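PDB 3WND: protein translation elongation factor 1A from Methanosarcina mazei, which probably acts as a translation elongation factor of the SelB/EF-Tu type, binding guanine nucleotide and, in its GTP-bound form, cysteinyl-tRNA(Cys). Local coordinates for residues E277-D282 / K343-K348. Numbering follows the deposited sequence.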
ATOM      1  N   GLU A 277      -4.182 -18.124   8.978  1.00 15.51           N
ATOM      2  CA  GLU A 277      -3.047 -17.623   8.205  1.00 18.67           C
ATOM      3  C   GLU A 277      -1.893 -18.525   8.364  1.00 20.70           C
ATOM      4  O   GLU A 277      -1.812 -19.224   9.404  1.00 20.45           O
ATOM      5  CB  GLU A 277      -2.579 -16.190   8.734  1.00 16.88           C
ATOM      6  CG  GLU A 277      -3.680 -15.124   8.564  1.00 17.20           C
ATOM      7  CD  GLU A 277      -3.995 -14.818   7.109  1.00 15.46           C
ATOM      8  OE1 GLU A 277      -3.072 -14.948   6.275  1.00 18.65           O
ATOM      9  OE2 GLU A 277      -5.169 -14.471   6.849  1.00 17.67           O
ATOM     10  N   ILE A 278      -0.979 -18.504   7.376  1.00 19.57           N
ATOM     11  CA  ILE A 278       0.315 -19.226   7.565  1.00 17.00           C
ATOM     12  C   ILE A 278       1.193 -18.380   8.481  1.00 17.85           C
ATOM     13  O   ILE A 278       1.236 -17.166   8.361  1.00 22.94           O
ATOM     14  CB  ILE A 278       1.053 -19.425   6.179  1.00 20.58           C
ATOM     15  CG1 ILE A 278       0.123 -20.206   5.248  1.00 20.93           C
ATOM     16  CG2 ILE A 278       2.438 -20.121   6.327  1.00 24.50           C
ATOM     17  CD1 ILE A 278       0.490 -20.238   3.762  1.00 24.48           C
ATOM     18  N   VAL A 279       1.882 -19.035   9.424  1.00 20.39           N
ATOM     19  CA  VAL A 279       2.833 -18.303  10.234  1.00 18.57           C
ATOM     20  C   VAL A 279       4.152 -19.042  10.171  1.00 21.55           C
ATOM     21  O   VAL A 279       4.261 -20.219  10.509  1.00 26.91           O
ATOM     22  CB  VAL A 279       2.403 -18.166  11.704  1.00 22.29           C
ATOM     23  CG1 VAL A 279       3.511 -17.544  12.492  1.00 21.54           C
ATOM     24  CG2 VAL A 279       1.093 -17.374  11.832  1.00 20.32           C
ATOM     25  N   THR A 280       5.191 -18.384   9.663  1.00 19.66           N
ATOM     26  CA  THR A 280       6.537 -19.024   9.590  1.00 20.55           C
ATOM     27  C   THR A 280       7.608 -17.965   9.852  1.00 23.46           C
ATOM     28  O   THR A 280       7.335 -16.731   9.882  1.00 23.18           O
ATOM     29  CB  THR A 280       6.797 -19.688   8.195  1.00 23.05           C
ATOM     30  OG1 THR A 280       6.757 -18.705   7.105  1.00 25.54           O
ATOM     31  CG2 THR A 280       5.824 -20.811   7.865  1.00 26.53           C
ATOM     32  N   THR A 281       8.841 -18.425  10.091  1.00 25.51           N
ATOM     33  CA  THR A 281       9.979 -17.459  10.226  1.00 30.78           C
ATOM     34  C   THR A 281      10.846 -17.653   8.987  1.00 36.00           C
ATOM     35  O   THR A 281      11.673 -16.766   8.624  1.00 38.97           O
ATOM     36  CB  THR A 281      10.899 -17.719  11.453  1.00 34.61           C
ATOM     37  OG1 THR A 281      11.345 -19.057  11.371  1.00 32.47           O
ATOM     38  CG2 THR A 281      10.247 -17.517  12.843  1.00 35.69           C
ATOM     39  N   ASP A 282      10.659 -18.794   8.307  1.00 28.55           N
ATOM     40  CA  ASP A 282      11.313 -19.027   6.999  1.00 40.73           C
ATOM     41  C   ASP A 282      10.354 -19.057   5.790  1.00 35.01           C
ATOM     42  O   ASP A 282       9.113 -19.214   5.932  1.00 30.98           O
ATOM     43  CB  ASP A 282      12.087 -20.334   6.987  1.00 43.44           C
ATOM     44  CG  ASP A 282      13.171 -20.399   8.063  1.00 62.44           C
ATOM     45  OD1 ASP A 282      13.546 -19.314   8.690  1.00 38.21           O
ATOM     46  OD2 ASP A 282      13.632 -21.558   8.267  1.00 66.19           O
ATOM     47  N   LYS A 343       8.444 -14.235  13.492  1.00 25.99           N
ATOM     48  CA  LYS A 343       7.318 -14.923  12.913  1.00 26.37           C
ATOM     49  C   LYS A 343       6.462 -13.914  12.156  1.00 26.86           C
ATOM     50  O   LYS A 343       6.007 -12.907  12.723  1.00 27.24           O
ATOM     51  CB  LYS A 343       6.457 -15.603  14.055  1.00 29.51           C
ATOM     52  CG  LYS A 343       6.913 -16.987  14.480  1.00 36.48           C
ATOM     53  CD  LYS A 343       6.050 -17.641  15.575  1.00 41.57           C
ATOM     54  CE  LYS A 343       5.923 -16.838  16.871  1.00 48.23           C
ATOM     55  NZ  LYS A 343       5.333 -17.720  17.936  1.00 57.98           N
ATOM     56  N   LEU A 344       6.196 -14.205  10.874  1.00 22.92           N
ATOM     57  CA  LEU A 344       5.296 -13.387  10.045  1.00 18.86           C
ATOM     58  C   LEU A 344       4.095 -14.201   9.637  1.00 17.74           C
ATOM     59  O   LEU A 344       4.194 -15.425   9.368  1.00 19.70           O
ATOM     60  CB  LEU A 344       6.060 -12.795   8.846  1.00 21.86           C
ATOM     61  CG  LEU A 344       7.284 -11.905   9.105  1.00 22.09           C
ATOM     62  CD1 LEU A 344       7.753 -11.317   7.771  1.00 27.06           C
ATOM     63  CD2 LEU A 344       6.968 -10.776  10.049  1.00 23.45           C
ATOM     64  N   ALA A 345       2.973 -13.479   9.426  1.00 21.06           N
ATOM     65  CA  ALA A 345       1.680 -14.066   8.956  1.00 18.56           C
ATOM     66  C   ALA A 345       1.379 -13.727   7.525  1.00 18.13           C
ATOM     67  O   ALA A 345       1.582 -12.588   7.125  1.00 19.98           O
ATOM     68  CB  ALA A 345       0.467 -13.535   9.782  1.00 19.86           C
ATOM     69  N   TYR A 346       0.916 -14.718   6.795  1.00 16.86           N
ATOM     70  CA  TYR A 346       0.567 -14.444   5.389  1.00 15.55           C
ATOM     71  C   TYR A 346      -0.271 -15.604   4.845  1.00 17.89           C
ATOM     72  O   TYR A 346      -0.344 -16.704   5.475  1.00 18.35           O
ATOM     73  CB  TYR A 346       1.884 -14.281   4.527  1.00 17.14           C
ATOM     74  CG  TYR A 346       2.814 -15.431   4.588  1.00 18.93           C
ATOM     75  CD1 TYR A 346       2.791 -16.441   3.607  1.00 23.57           C
ATOM     76  CD2 TYR A 346       3.707 -15.551   5.665  1.00 21.96           C
ATOM     77  CE1 TYR A 346       3.669 -17.583   3.690  1.00 23.81           C
ATOM     78  CE2 TYR A 346       4.545 -16.658   5.787  1.00 24.04           C
ATOM     79  CZ  TYR A 346       4.542 -17.651   4.794  1.00 26.72           C
ATOM     80  OH  TYR A 346       5.372 -18.725   4.927  1.00 26.69           O
ATOM     81  N   SER A 347      -0.930 -15.354   3.743  1.00 19.02           N
ATOM     82  CA  SER A 347      -1.597 -16.391   2.959  1.00 17.77           C
ATOM     83  C   SER A 347      -0.855 -16.416   1.587  1.00 19.02           C
ATOM     84  O   SER A 347      -0.122 -15.463   1.239  1.00 17.71           O
ATOM     85  CB  SER A 347      -3.130 -16.071   2.828  1.00 20.77           C
ATOM     86  OG  SER A 347      -3.701 -16.385   4.100  1.00 21.12           O
ATOM     87  N   LYS A 348      -1.125 -17.428   0.785  1.00 21.42           N
ATOM     88  CA  LYS A 348      -0.337 -17.625  -0.455  1.00 20.25           C
ATOM     89  C   LYS A 348      -0.652 -16.536  -1.479  1.00 23.19           C
ATOM     90  O   LYS A 348       0.158 -16.308  -2.376  1.00 21.29           O
ATOM     91  CB  LYS A 348      -0.568 -19.012  -1.025  1.00 25.32           C
ATOM     92  CG  LYS A 348       0.037 -20.009  -0.090  1.00 30.13           C
ATOM     93  CD  LYS A 348       0.497 -21.272  -0.768  1.00 28.05           C
ATOM     94  CE  LYS A 348       1.330 -22.009   0.268  1.00 37.81           C
ATOM     95  NZ  LYS A 348       2.593 -22.584  -0.291  1.00 64.38           N
TER
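Y346 lays its ring across I278 while its hydroxyl reaches on to T280, a compact example of one tyrosine using face and edge at once. The CB of I278 stands over one face, 4.2 Å from the ring centroid and 15° off the normal, a CH-pi contact; its CG2 continues along toward the phenol end, 3.6 Å from CZ. At the ring's edge, in plane, T280 OG1 lies 2.6 Å from Y346 OH, while OG1 itself donates to the carbonyl O of D282. The tyrosine's CG sits between backbone N and carbonyl carbon (chi1 56°), which swings the ring over the partner strand. Replacing this tyrosine by an alanine is likely to strip I278 of its aromatic cover and leave T280 OG1 without the phenol oxygen beside it. Strands 278-280 and 343-346 form a two-stranded antiparallel ladder where the chain passes from one beta domain to the next, consistent with domains II and III of the SelB family: V279 and A345 turn their side chains to F228 on one side, whereas L344 and Y346 face L304, V306 and F352 on the other. I278 with Y346 and T280 with L344 are hydrogen-bonded pairs, the straightest link being L344 N to T280 O (2.9 Å, 171°). V279 CG1 rests 3.9 Å from K343 CB, while K343 CG meets T281 CG2. Beyond the ladder, S347 OG donates to E277 OE1 over 2.7 Å, arriving from above the carboxylate plane; OE2 of the same buried glutamate is held by R194 and S274, which fixes the carboxylate at both oxygens.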